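Local coordinates for regulator of polyketide synthase expression (PDB 3ONQ), which is of unknown function but probably regulates transcription, binding DNA through a PucR-type C-terminal helix-turn-helix domain, at residues Met45-Trp50 / Glu84-Ile88; Asn55-Gly61 / Leu95-Gln101; Thr70-Ile74 / Val114-Phe118; Leu124-Arg130 / Glu142-Leu147. All coordinates share one frame; numbering follows the deposited sequence.

Contact 1. Residues Met45-Trp50 / Glu84-Ile88; sequences MNILGW and EHVVI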
loop_
_atom_site.group_PDB
_atom_site.type_symbol
_atom_site.label_atom_id
_atom_site.label_comp_id
_atom_site.label_asym_id
_atom_site.label_seq_id
_atom_site.Cartn_x
_atom_site.Cartn_y
_atom_site.Cartn_z
HETATM N N MSE B 45 17.049 -8.729 -0.140
HETATM C CA MSE B 45 17.252 -9.057 -1.550
HETATM C C MSE B 45 18.483 -8.304 -2.080
HETATM O O MSE B 45 19.274 -8.844 -2.855
HETATM C CB MSE B 45 16.006 -8.730 -2.369
HETATM C CG MSE B 45 14.799 -9.592 -1.993
HETATM SE SE MSE B 45 15.057 -11.448 -2.538
HETATM C CE MSE B 45 14.340 -11.239 -4.346
ATOM N N ASN B 46 18.643 -7.057 -1.655
ATOM C CA ASN B 46 19.868 -6.312 -1.971
ATOM C C ASN B 46 21.116 -7.099 -1.609
ATOM O O ASN B 46 22.032 -7.235 -2.404
ATOM C CB ASN B 46 19.895 -5.003 -1.193
ATOM C CG ASN B 46 19.570 -3.811 -2.045
ATOM O OD1 ASN B 46 20.043 -3.696 -3.176
ATOM N ND2 ASN B 46 18.767 -2.899 -1.503
ATOM N N ILE B 47 21.153 -7.604 -0.381
ATOM C CA ILE B 47 22.298 -8.355 0.119
ATOM C C ILE B 47 22.562 -9.599 -0.713
ATOM O O ILE B 47 23.711 -9.982 -0.933
ATOM C CB ILE B 47 22.074 -8.747 1.599
ATOM C CG1 ILE B 47 22.298 -7.533 2.496
ATOM C CG2 ILE B 47 22.984 -9.886 2.004
ATOM C CD1 ILE B 47 21.450 -7.536 3.760
ATOM N N LEU B 48 21.485 -10.232 -1.174
ATOM C CA LEU B 48 21.588 -11.424 -2.004
ATOM C C LEU B 48 22.029 -11.106 -3.431
ATOM O O LEU B 48 22.450 -12.001 -4.162
ATOM C CB LEU B 48 20.248 -12.166 -2.038
ATOM C CG LEU B 48 19.907 -12.973 -0.781
ATOM C CD1 LEU B 48 18.502 -13.552 -0.891
ATOM C CD2 LEU B 48 20.935 -14.081 -0.577
ATOM N N GLY B 49 21.911 -9.845 -3.837
ATOM C CA GLY B 49 22.390 -9.432 -5.146
ATOM C C GLY B 49 21.298 -8.991 -6.109
ATOM O O GLY B 49 21.564 -8.655 -7.259
ATOM N N TRP B 50 20.059 -8.986 -5.646
ATOM C CA TRP B 50 18.977 -8.523 -6.493
ATOM C C TRP B 50 18.877 -7.004 -6.471
ATOM O O TRP B 50 18.197 -6.416 -5.617
ATOM C CB TRP B 50 17.662 -9.130 -6.049
ATOM C CG TRP B 50 17.628 -10.603 -6.104
ATOM C CD1 TRP B 50 18.383 -11.477 -5.376
ATOM C CD2 TRP B 50 16.746 -11.400 -6.903
ATOM N NE1 TRP B 50 18.045 -12.770 -5.693
ATOM C CE2 TRP B 50 17.034 -12.749 -6.625
ATOM C CE3 TRP B 50 15.738 -11.098 -7.822
ATOM C CZ2 TRP B 50 16.350 -13.801 -7.229
ATOM C CZ3 TRP B 50 15.058 -12.154 -8.437
ATOM C CH2 TRP B 50 15.374 -13.482 -8.139
ATOM N N GLU B 84 22.377 -15.146 -12.581
ATOM C CA GLU B 84 23.174 -15.350 -11.375
ATOM C C GLU B 84 22.379 -15.267 -10.076
ATOM O O GLU B 84 22.951 -15.344 -8.992
ATOM C CB GLU B 84 24.342 -14.376 -11.336
ATOM C CG GLU B 84 24.047 -13.014 -11.916
ATOM C CD GLU B 84 25.317 -12.216 -12.111
ATOM O OE1 GLU B 84 26.345 -12.597 -11.510
ATOM O OE2 GLU B 84 25.296 -11.222 -12.862
ATOM N N HIS B 85 21.067 -15.103 -10.182
ATOM C CA HIS B 85 20.230 -15.058 -8.989
ATOM C C HIS B 85 19.033 -15.971 -9.141
ATOM O O HIS B 85 18.276 -15.855 -10.107
ATOM C CB HIS B 85 19.755 -13.633 -8.728
ATOM C CG HIS B 85 20.864 -12.630 -8.720
ATOM N ND1 HIS B 85 21.923 -12.703 -7.841
ATOM C CD2 HIS B 85 21.087 -11.537 -9.491
ATOM C CE1 HIS B 85 22.748 -11.696 -8.066
ATOM N NE2 HIS B 85 22.264 -10.974 -9.061
ATOM N N VAL B 86 18.886 -16.893 -8.196
ATOM C CA VAL B 86 17.654 -17.641 -8.048
ATOM C C VAL B 86 17.449 -17.983 -6.565
ATOM O O VAL B 86 18.297 -18.618 -5.933
ATOM C CB VAL B 86 17.614 -18.886 -8.974
ATOM C CG1 VAL B 86 18.763 -19.807 -8.680
ATOM C CG2 VAL B 86 16.275 -19.620 -8.843
ATOM N N VAL B 87 16.342 -17.502 -6.006
ATOM C CA VAL B 87 15.972 -17.805 -4.625
ATOM C C VAL B 87 15.129 -19.061 -4.600
ATOM O O VAL B 87 14.071 -19.124 -5.243
ATOM C CB VAL B 87 15.178 -16.654 -3.995
ATOM C CG1 VAL B 87 14.587 -17.080 -2.644
ATOM C CG2 VAL B 87 16.086 -15.426 -3.838
ATOM N N ILE B 88 15.600 -20.062 -3.863
ATOM C CA ILE B 88 14.942 -21.362 -3.824
ATOM C C ILE B 88 14.506 -21.680 -2.411
ATOM O O ILE B 88 15.242 -21.424 -1.461
ATOM C CB ILE B 88 15.883 -22.468 -4.329
ATOM C CG1 ILE B 88 16.339 -22.147 -5.756
ATOM C CG2 ILE B 88 15.212 -23.846 -4.247
ATOM C CD1 ILE B 88 17.157 -23.240 -6.404
HETATM O O HOH W 1 22.630 -14.686 -6.212
#

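Contact 2. Residues Asn55-Gly61 / Leu95-Gln101; sequences NCFAIGG and LLALACQ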
loop_
_atom_site.group_PDB
_atom_site.type_symbol
_atom_site.label_atom_id
_atom_site.label_comp_id
_atom_site.label_asym_id
_atom_site.label_seq_id
_atom_site.Cartn_x
_atom_site.Cartn_y
_atom_site.Cartn_z
ATOM N N ASN B 55 13.401 -7.759 -12.861
ATOM C CA ASN B 55 12.314 -8.617 -13.315
ATOM C C ASN B 55 12.548 -10.038 -12.827
ATOM O O ASN B 55 13.688 -10.481 -12.717
ATOM C CB ASN B 55 12.192 -8.592 -14.836
ATOM C CG ASN B 55 11.777 -7.237 -15.354
ATOM O OD1 ASN B 55 12.382 -6.698 -16.288
ATOM N ND2 ASN B 55 10.747 -6.665 -14.738
ATOM N N CYS B 56 11.472 -10.749 -12.522
ATOM C CA CYS B 56 11.611 -12.081 -11.970
ATOM C C CYS B 56 10.382 -12.901 -12.328
ATOM O O CYS B 56 9.369 -12.343 -12.761
ATOM C CB CYS B 56 11.760 -12.001 -10.441
ATOM S SG CYS B 56 10.281 -11.330 -9.579
ATOM N N PHE B 57 10.479 -14.217 -12.134
ATOM C CA PHE B 57 9.345 -15.116 -12.292
ATOM C C PHE B 57 9.630 -16.326 -11.430
ATOM O O PHE B 57 10.762 -16.520 -10.978
ATOM C CB PHE B 57 9.154 -15.536 -13.759
ATOM C CG PHE B 57 10.354 -16.224 -14.356
ATOM C CD1 PHE B 57 10.527 -17.594 -14.217
ATOM C CD2 PHE B 57 11.302 -15.504 -15.064
ATOM C CE1 PHE B 57 11.634 -18.230 -14.766
ATOM C CE2 PHE B 57 12.408 -16.133 -15.619
ATOM C CZ PHE B 57 12.581 -17.501 -15.464
ATOM N N ALA B 58 8.610 -17.144 -11.208
ATOM C CA ALA B 58 8.759 -18.281 -10.320
ATOM C C ALA B 58 8.324 -19.576 -10.994
ATOM O O ALA B 58 7.443 -19.581 -11.860
ATOM C CB ALA B 58 7.958 -18.047 -9.030
ATOM N N ILE B 59 8.959 -20.670 -10.593
ATOM C CA ILE B 59 8.584 -21.999 -11.038
ATOM C C ILE B 59 8.465 -22.834 -9.785
ATOM O O ILE B 59 9.286 -22.691 -8.865
ATOM C CB ILE B 59 9.669 -22.626 -11.928
ATOM C CG1 ILE B 59 9.910 -21.765 -13.163
ATOM C CG2 ILE B 59 9.262 -24.030 -12.355
ATOM C CD1 ILE B 59 11.053 -22.280 -14.061
ATOM N N GLY B 60 7.453 -23.696 -9.726
ATOM C CA GLY B 60 7.257 -24.523 -8.552
ATOM C C GLY B 60 6.636 -25.857 -8.912
ATOM O O GLY B 60 5.890 -25.963 -9.886
ATOM N N GLY B 61 6.956 -26.877 -8.122
ATOM C CA GLY B 61 6.394 -28.204 -8.287
ATOM C C GLY B 61 7.045 -29.125 -7.277
ATOM O O GLY B 61 7.638 -28.661 -6.306
ATOM N N LEU B 95 8.870 -27.525 -4.034
ATOM C CA LEU B 95 10.039 -26.658 -4.145
ATOM C C LEU B 95 9.652 -25.486 -5.038
ATOM O O LEU B 95 9.122 -25.688 -6.130
ATOM C CB LEU B 95 11.225 -27.416 -4.749
ATOM C CG LEU B 95 12.543 -26.651 -4.901
ATOM C CD1 LEU B 95 13.720 -27.576 -4.725
ATOM C CD2 LEU B 95 12.625 -25.929 -6.259
ATOM N N LEU B 96 9.887 -24.265 -4.564
ATOM C CA LEU B 96 9.609 -23.066 -5.353
ATOM C C LEU B 96 10.917 -22.351 -5.636
ATOM O O LEU B 96 11.770 -22.244 -4.758
ATOM C CB LEU B 96 8.655 -22.113 -4.623
ATOM C CG LEU B 96 7.149 -22.376 -4.675
ATOM C CD1 LEU B 96 6.831 -23.786 -4.267
ATOM C CD2 LEU B 96 6.396 -21.376 -3.796
ATOM N N ALA B 97 11.064 -21.868 -6.864
ATOM C CA ALA B 97 12.258 -21.155 -7.277
ATOM C C ALA B 97 11.859 -19.841 -7.920
ATOM O O ALA B 97 11.054 -19.814 -8.859
ATOM C CB ALA B 97 13.064 -21.992 -8.265
ATOM N N LEU B 98 12.440 -18.760 -7.413
ATOM C CA LEU B 98 12.236 -17.433 -7.949
ATOM C C LEU B 98 13.496 -17.040 -8.708
ATOM O O LEU B 98 14.551 -16.847 -8.104
ATOM C CB LEU B 98 12.010 -16.451 -6.808
ATOM C CG LEU B 98 11.863 -14.986 -7.222
ATOM C CD1 LEU B 98 10.469 -14.739 -7.789
ATOM C CD2 LEU B 98 12.131 -14.085 -6.030
ATOM N N ALA B 99 13.392 -16.923 -10.028
ATOM C CA ALA B 99 14.557 -16.583 -10.846
ATOM C C ALA B 99 14.574 -15.109 -11.220
ATOM O O ALA B 99 13.538 -14.508 -11.526
ATOM C CB ALA B 99 14.601 -17.446 -12.108
ATOM N N CYS B 100 15.759 -14.523 -11.204
ATOM C CA CYS B 100 15.897 -13.164 -11.688
ATOM C C CYS B 100 15.929 -13.209 -13.212
ATOM O O CYS B 100 16.684 -13.982 -13.808
ATOM C CB CYS B 100 17.172 -12.503 -11.141
ATOM S SG CYS B 100 17.392 -10.831 -11.781
ATOM N N GLN B 101 15.093 -12.410 -13.854
ATOM C CA GLN B 101 15.060 -12.452 -15.304
ATOM C C GLN B 101 16.127 -11.535 -15.870
ATOM O O GLN B 101 15.997 -10.315 -15.836
ATOM C CB GLN B 101 13.688 -12.096 -15.863
ATOM C CG GLN B 101 13.709 -11.972 -17.386
ATOM C CD GLN B 101 12.360 -11.650 -17.968
ATOM O OE1 GLN B 101 11.514 -12.532 -18.132
ATOM N NE2 GLN B 101 12.145 -10.380 -18.294
HETATM O O HOH W 2 15.889 -8.130 -13.990
HETATM O O HOH W 3 14.535 -8.392 -17.757
#

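Contact 3. Residues Thr70-Ile74 / Val114-Phe118; sequences TSLAI and VMPAF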
loop_
_atom_site.group_PDB
_atom_site.type_symbol
_atom_site.label_atom_id
_atom_site.label_comp_id
_atom_site.label_asym_id
_atom_site.label_seq_id
_atom_site.Cartn_x
_atom_site.Cartn_y
_atom_site.Cartn_z
ATOM N N THR B 70 17.074 -31.317 -7.175
ATOM C CA THR B 70 16.351 -30.330 -7.947
ATOM C C THR B 70 16.997 -28.945 -7.823
ATOM O O THR B 70 17.121 -28.226 -8.813
ATOM C CB THR B 70 14.866 -30.289 -7.555
ATOM O OG1 THR B 70 14.229 -31.494 -7.999
ATOM C CG2 THR B 70 14.175 -29.100 -8.211
ATOM N N SER B 71 17.431 -28.585 -6.619
ATOM C CA SER B 71 18.053 -27.281 -6.387
ATOM C C SER B 71 19.340 -27.110 -7.180
ATOM O O SER B 71 19.637 -26.018 -7.677
ATOM C CB SER B 71 18.361 -27.064 -4.901
ATOM O OG SER B 71 17.173 -26.953 -4.135
ATOM N N LEU B 72 20.118 -28.183 -7.270
ATOM C CA LEU B 72 21.364 -28.149 -8.021
ATOM C C LEU B 72 21.058 -27.986 -9.502
ATOM O O LEU B 72 21.660 -27.155 -10.190
ATOM C CB LEU B 72 22.164 -29.427 -7.788
ATOM C CG LEU B 72 23.450 -29.539 -8.606
ATOM C CD1 LEU B 72 24.301 -28.293 -8.412
ATOM C CD2 LEU B 72 24.221 -30.803 -8.236
ATOM N N ALA B 73 20.114 -28.787 -9.982
ATOM C CA ALA B 73 19.660 -28.709 -11.359
ATOM C C ALA B 73 19.201 -27.294 -11.718
ATOM O O ALA B 73 19.579 -26.767 -12.753
ATOM C CB ALA B 73 18.554 -29.705 -11.601
ATOM N N ILE B 74 18.387 -26.678 -10.863
ATOM C CA ILE B 74 17.869 -25.339 -11.146
ATOM C C ILE B 74 18.967 -24.270 -11.125
ATOM O O ILE B 74 19.025 -23.411 -12.008
ATOM C CB ILE B 74 16.755 -24.939 -10.155
ATOM C CG1 ILE B 74 15.571 -25.897 -10.258
ATOM C CG2 ILE B 74 16.300 -23.513 -10.418
ATOM C CD1 ILE B 74 14.450 -25.574 -9.275
ATOM N N VAL B 114 14.457 -26.780 -16.668
ATOM C CA VAL B 114 14.420 -27.412 -15.339
ATOM C C VAL B 114 13.340 -28.479 -15.172
ATOM O O VAL B 114 13.285 -29.171 -14.152
ATOM C CB VAL B 114 14.297 -26.376 -14.203
ATOM C CG1 VAL B 114 15.428 -25.359 -14.304
ATOM C CG2 VAL B 114 12.931 -25.693 -14.233
HETATM N N MSE B 115 12.486 -28.623 -16.175
HETATM C CA MSE B 115 11.375 -29.563 -16.065
HETATM C C MSE B 115 11.754 -30.968 -15.589
HETATM O O MSE B 115 11.033 -31.557 -14.786
HETATM C CB MSE B 115 10.609 -29.648 -17.376
HETATM C CG MSE B 115 9.614 -28.539 -17.532
HETATM SE SE MSE B 115 8.306 -28.954 -18.895
HETATM C CE MSE B 115 7.808 -30.733 -18.281
ATOM N N PRO B 116 12.879 -31.509 -16.079
ATOM C CA PRO B 116 13.260 -32.875 -15.703
ATOM C C PRO B 116 13.517 -33.026 -14.203
ATOM O O PRO B 116 13.394 -34.129 -13.678
ATOM C CB PRO B 116 14.558 -33.105 -16.489
ATOM C CG PRO B 116 14.486 -32.158 -17.628
ATOM C CD PRO B 116 13.792 -30.946 -17.088
ATOM N N ALA B 117 13.863 -31.938 -13.524
ATOM C CA ALA B 117 14.106 -32.003 -12.086
ATOM C C ALA B 117 12.820 -31.997 -11.255
ATOM O O ALA B 117 12.879 -31.994 -10.019
ATOM C CB ALA B 117 15.011 -30.865 -11.651
ATOM N N PHE B 118 11.667 -31.981 -11.920
ATOM C CA PHE B 118 10.382 -31.975 -11.210
ATOM C C PHE B 118 9.591 -33.222 -11.571
ATOM O O PHE B 118 9.565 -33.638 -12.729
ATOM C CB PHE B 118 9.539 -30.727 -11.540
ATOM C CG PHE B 118 10.059 -29.458 -10.934
ATOM C CD1 PHE B 118 9.719 -29.100 -9.640
ATOM C CD2 PHE B 118 10.889 -28.612 -11.667
ATOM C CE1 PHE B 118 10.214 -27.918 -9.071
ATOM C CE2 PHE B 118 11.381 -27.438 -11.117
ATOM C CZ PHE B 118 11.034 -27.091 -9.813
#

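Contact 4. Residues Leu124-Arg130 / Glu142-Leu147; sequences LYLSPVR and ETMFSL. With SO4 (sulfate ion), chain P; SO4 (sulfate ion), chain O.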
loop_
_atom_site.group_PDB
_atom_site.type_symbol
_atom_site.label_atom_id
_atom_site.label_comp_id
_atom_site.label_asym_id
_atom_site.label_seq_id
_atom_site.Cartn_x
_atom_site.Cartn_y
_atom_site.Cartn_z
ATOM N N LEU B 124 3.099 -28.752 -11.934
ATOM C CA LEU B 124 4.210 -27.847 -12.108
ATOM C C LEU B 124 3.576 -26.524 -12.525
ATOM O O LEU B 124 2.669 -26.514 -13.363
ATOM C CB LEU B 124 5.114 -28.380 -13.221
ATOM C CG LEU B 124 6.282 -27.540 -13.715
ATOM C CD1 LEU B 124 7.359 -27.459 -12.646
ATOM C CD2 LEU B 124 6.853 -28.123 -14.996
ATOM N N TYR B 125 4.024 -25.415 -11.939
ATOM C CA TYR B 125 3.468 -24.101 -12.278
ATOM C C TYR B 125 4.546 -23.079 -12.645
ATOM O O TYR B 125 5.566 -22.974 -11.965
ATOM C CB TYR B 125 2.623 -23.562 -11.120
ATOM C CG TYR B 125 2.034 -22.191 -11.387
ATOM C CD1 TYR B 125 0.815 -22.062 -12.025
ATOM C CD2 TYR B 125 2.717 -21.023 -11.028
ATOM C CE1 TYR B 125 0.265 -20.808 -12.285
ATOM C CE2 TYR B 125 2.163 -19.756 -11.279
ATOM C CZ TYR B 125 0.935 -19.664 -11.911
ATOM O OH TYR B 125 0.360 -18.444 -12.185
ATOM N N LEU B 126 4.302 -22.328 -13.720
ATOM C CA LEU B 126 5.207 -21.274 -14.184
ATOM C C LEU B 126 4.508 -19.924 -14.073
ATOM O O LEU B 126 3.454 -19.740 -14.658
ATOM C CB LEU B 126 5.603 -21.522 -15.653
ATOM C CG LEU B 126 6.439 -20.418 -16.331
ATOM C CD1 LEU B 126 7.780 -20.234 -15.622
ATOM C CD2 LEU B 126 6.674 -20.667 -17.828
ATOM N N SER B 127 5.078 -18.980 -13.325
ATOM C CA SER B 127 4.404 -17.692 -13.107
ATOM C C SER B 127 4.685 -16.702 -14.227
ATOM O O SER B 127 5.651 -16.859 -14.957
ATOM C CB SER B 127 4.854 -17.057 -11.789
ATOM O OG SER B 127 6.026 -16.280 -11.978
ATOM N N PRO B 128 3.845 -15.659 -14.351
ATOM C CA PRO B 128 4.176 -14.546 -15.245
ATOM C C PRO B 128 5.408 -13.793 -14.737
ATOM O O PRO B 128 5.842 -13.990 -13.592
ATOM C CB PRO B 128 2.940 -13.633 -15.152
ATOM C CG PRO B 128 1.854 -14.488 -14.573
ATOM C CD PRO B 128 2.543 -15.470 -13.685
ATOM N N VAL B 129 5.970 -12.938 -15.580
ATOM C CA VAL B 129 7.069 -12.066 -15.156
ATOM C C VAL B 129 6.501 -10.987 -14.238
ATOM O O VAL B 129 5.405 -10.475 -14.475
ATOM C CB VAL B 129 7.780 -11.412 -16.360
ATOM C CG1 VAL B 129 8.888 -10.457 -15.893
ATOM C CG2 VAL B 129 8.370 -12.473 -17.263
ATOM N N ARG B 130 7.229 -10.666 -13.171
ATOM C CA ARG B 130 6.808 -9.623 -12.240
ATOM C C ARG B 130 8.031 -8.756 -11.922
ATOM O O ARG B 130 9.165 -9.163 -12.189
ATOM C CB ARG B 130 6.220 -10.236 -10.964
ATOM C CG ARG B 130 5.116 -11.253 -11.200
ATOM C CD ARG B 130 3.747 -10.672 -10.901
ATOM N NE ARG B 130 2.658 -11.622 -11.114
ATOM C CZ ARG B 130 1.602 -11.365 -11.880
ATOM N NH1 ARG B 130 1.513 -10.194 -12.506
ATOM N NH2 ARG B 130 0.642 -12.266 -12.030
ATOM N N GLU B 142 1.446 -16.579 -6.006
ATOM C CA GLU B 142 0.559 -17.149 -7.020
ATOM C C GLU B 142 1.007 -18.563 -7.360
ATOM O O GLU B 142 0.180 -19.428 -7.686
ATOM C CB GLU B 142 0.463 -16.272 -8.275
ATOM C CG GLU B 142 1.759 -16.135 -9.082
ATOM C CD GLU B 142 1.703 -14.946 -10.044
ATOM O OE1 GLU B 142 0.600 -14.596 -10.509
ATOM O OE2 GLU B 142 2.759 -14.344 -10.323
ATOM N N THR B 143 2.314 -18.804 -7.268
ATOM C CA THR B 143 2.856 -20.138 -7.515
ATOM C C THR B 143 2.426 -21.094 -6.398
ATOM O O THR B 143 1.902 -22.178 -6.659
ATOM C CB THR B 143 4.384 -20.120 -7.659
ATOM O OG1 THR B 143 4.742 -19.368 -8.826
ATOM C CG2 THR B 143 4.930 -21.537 -7.802
HETATM N N MSE B 144 2.630 -20.679 -5.154
HETATM C CA MSE B 144 2.169 -21.463 -4.010
HETATM C C MSE B 144 0.671 -21.813 -4.101
HETATM O O MSE B 144 0.290 -22.973 -3.991
HETATM C CB MSE B 144 2.430 -20.728 -2.700
HETATM C CG MSE B 144 1.690 -21.358 -1.479
HETATM SE SE MSE B 144 1.990 -20.271 0.114
HETATM C CE MSE B 144 0.789 -18.795 -0.333
ATOM N N PHE B 145 -0.176 -20.805 -4.268
ATOM C CA PHE B 145 -1.617 -21.048 -4.335
ATOM C C PHE B 145 -2.042 -21.913 -5.534
ATOM O O PHE B 145 -2.962 -22.724 -5.413
ATOM C CB PHE B 145 -2.395 -19.735 -4.350
ATOM C CG PHE B 145 -2.561 -19.098 -2.992
ATOM C CD1 PHE B 145 -3.350 -19.694 -2.024
ATOM C CD2 PHE B 145 -1.975 -17.869 -2.714
ATOM C CE1 PHE B 145 -3.535 -19.098 -0.779
ATOM C CE2 PHE B 145 -2.146 -17.268 -1.485
ATOM C CZ PHE B 145 -2.924 -17.878 -0.511
ATOM N N SER B 146 -1.390 -21.729 -6.681
ATOM C CA SER B 146 -1.690 -22.536 -7.868
ATOM C C SER B 146 -1.390 -24.005 -7.611
ATOM O O SER B 146 -2.170 -24.875 -7.982
ATOM C CB SER B 146 -0.914 -22.060 -9.114
ATOM O OG SER B 146 -1.417 -20.825 -9.597
ATOM N N LEU B 147 -0.269 -24.275 -6.955
ATOM C CA LEU B 147 0.119 -25.653 -6.691
ATOM C C LEU B 147 -0.844 -26.283 -5.694
ATOM O O LEU B 147 -1.202 -27.437 -5.842
ATOM C CB LEU B 147 1.566 -25.733 -6.183
ATOM C CG LEU B 147 2.652 -25.407 -7.226
ATOM C CD1 LEU B 147 4.036 -25.219 -6.571
ATOM C CD2 LEU B 147 2.738 -26.473 -8.332
HETATM S S SO4 P . 3.973 -6.601 -11.818
HETATM O O1 SO4 P . 3.089 -7.648 -12.340
HETATM O O2 SO4 P . 4.820 -6.094 -12.896
HETATM O O3 SO4 P . 3.161 -5.507 -11.294
HETATM O O4 SO4 P . 4.819 -7.136 -10.756
HETATM S S SO4 O . -2.382 -8.393 -13.721
HETATM O O1 SO4 O . -2.300 -9.430 -14.748
HETATM O O2 SO4 O . -2.050 -7.095 -14.303
HETATM O O3 SO4 O . -3.738 -8.324 -13.179
HETATM O O4 SO4 O . -1.438 -8.703 -12.651
#

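Contact 1. Residues Met45-Trp50 / Glu84-Ile88
Met45, a selenomethionine in the last turn of helix 39-48, reaches Val87 CG2 with its selenium, SE, at 4.3 Å, and lays its CE methyl on one face of the Trp50 indole. One turn on, Leu48 CD1 touches the same Val87 methyl at 4.2 Å, while Leu48 O takes a weak bond from a water that also donates to Glu84 O and lies 2.7 Å from His85 ND1, in the plane of the imidazole. Gly49, just past the helix, closes it in a Schellman motif with positive phi (114°). Its carbonyl carbon sits over a face of the His85 ring, and a CB here would collide with His85 CE1. Trp50 and His85 carry most of the contact. Trp50 CG stands anti to the carbonyl carbon (chi1 -60°), and the indole is sandwiched between Met45 CE on one face and His85 CB on the other, 3.6 Å from Trp50 CE2. The latter is a CH-pi contact; the two aromatic rings themselves meet obliquely, planes 34° apart. Further along the indole, CZ2 comes within 3.8 Å of Val87 CG2, and Leu98 and Cys100 of strand 94-100 adjoin the same side chain. The joint between helix end and strand 86-91, outermost in this chain, is thus apolar within and polar at its margin, where no direct hydrogen bond crosses and water carries the polar link.

Contact 2. Residues Asn55-Gly61 / Leu95-Gln101
Phe57 and Ala99 face each other as a hydrogen-bonded antiparallel pair: Ala99 N gives a 2.8 Å bond to Phe57 O, and Phe57 N returns one to Ala99 O. The same ladder joins Ile59 with Ala97 and Gly61 with Leu95, while Cys56-Cys100, Ala58-Leu98 and Gly60-Leu96 are the non-hydrogen-bonded pairs between. At these, CA-H...O contacts supplement the hydrogen bonds, as from Ala58 CA to Ala97 O at 3.1 Å. Past Cys56-Cys100, Gln101 N also bonds to Asn55 O at 2.6 Å, with the donor well above the carbonyl plane. Side chains follow the pairing. Phe57 CG lies between its backbone N and carbonyl carbon (chi1 59°), which brings the ring over the neighbouring strand; Ala99 CB sits under one face, 3.9 Å from Phe57 CZ, and Gln101 CB comes to the ring edge. On the other side of the sheet Leu98 CD1 meets Cys56 SG at 3.9 Å. Beyond the ladder, one water joins Asn55 N to Gln101 O, and a second bridges Asn55 OD1, Gln101 NE2 and Gln101 O. Strand 55-61 is flanked by 94-100 and 124-131 in the sheet; helix 107-114 packs on Phe57 and Ile59, helix 67-80 on Leu95, and helix 132-149 covers the side of Cys56, Ala58 and Leu98.

Contact 3. Residues Thr70-Ile74 / Val114-Phe118
Thr70 turns both branches of its side chain to use against the 114-118 turn. With OG1 anti to the carbonyl carbon (chi1 -70°), the hydroxyl donates to Ala117 O, a very short bond at 2.5 Å, and CG2 is left to lie over one face of the Phe118 ring, 4.1 Å from CZ. Ile74, one turn along the helix, crosses Phe118 at about a right angle and brings CD1 to within 3.8 Å of Phe118 CZ, so the far end of the ring is met by two methyls from successive turns. Helix 67-80 here packs on the 3-10 turn 115-117 that follows helix 107-114, both lying on the sheet side carrying Leu95 and Ala97, as part of the alpha-beta-alpha sandwich. A valine in place of Thr70 would probably leave Ala117 O without this donor, and lose the weaker bond of OG1 to Ser66 O. Between the two turns of the helix, Ala73 CB meets Ala117 CB at 3.7 Å, methyl to methyl. Toward the start of the 114-118 segment, Val114 and Ile74 lie aslant, CG1 to CG1 at 4.1 Å, while Val114 CG2 reaches the edge of the Phe118 ring in its plane.

Contact 4. Residues Leu124-Arg130 / Glu142-Leu147
Strand 124-131 and helix 132-149 are the first two elements of a beta-alpha-beta unit completed by strand 160-161, and Tyr125 and Arg130 of the strand meet the helix. With CG swung opposite its backbone nitrogen (chi1 179°), Tyr125 carries its ring out onto the helix. Ser146 lies over one face, its CB making a CH-pi contact 3.7 Å from the ring centroid, and Thr143 OG1 comes to the ring edge, 3.4 Å from CD2. Ser146 OG is turned back to Glu142 O at 2.9 Å; Tyr125 OH finds its partner in Ala162 O and Thr143 OG1 in Ala139 O. Leu147 CD2 packs against Tyr125 CB. The axes of 124-126 and 142-147 run at 149°, which brings Glu142 opposite Arg130. There the guanidinium binds side-on, in a salt bridge of two nearly straight bonds, NE to Glu142 OE2 and NH2 to OE1, each 2.8 Å, the planes 24° apart. A methionine in place of Arg130 would probably cost the Glu142 carboxylate, which Arg169 also neighbours, its two-bond partner. NH1 donates to a sulfate oxygen (O1, chain P) at 3.0 Å and weakly to a second sulfate, both ions probably from the crystallisation liquor.

Contact 2 forms the middle of the sheet, and the other three attach to it from different places. Contact 1, partly buried, holds a helix end to strand 86-91, outermost in this chain, which pairs with strand 94-100 of contact 2 through bonds such as Val87 O to Leu98 N. Contact 4 continues from strand 55-61 to its other neighbour, 124-131, and lies nearest the centre of the chain. Contact 3 is also buried but contains no strand; it meets contact 2 where Leu95 packs on Ile74. The chemistry differs: a backbone ladder in contact 2, methyls with one hydroxyl bond in contact 3, aromatic packing with water in contact 1, an ion pair beside a tyrosine in contact 4.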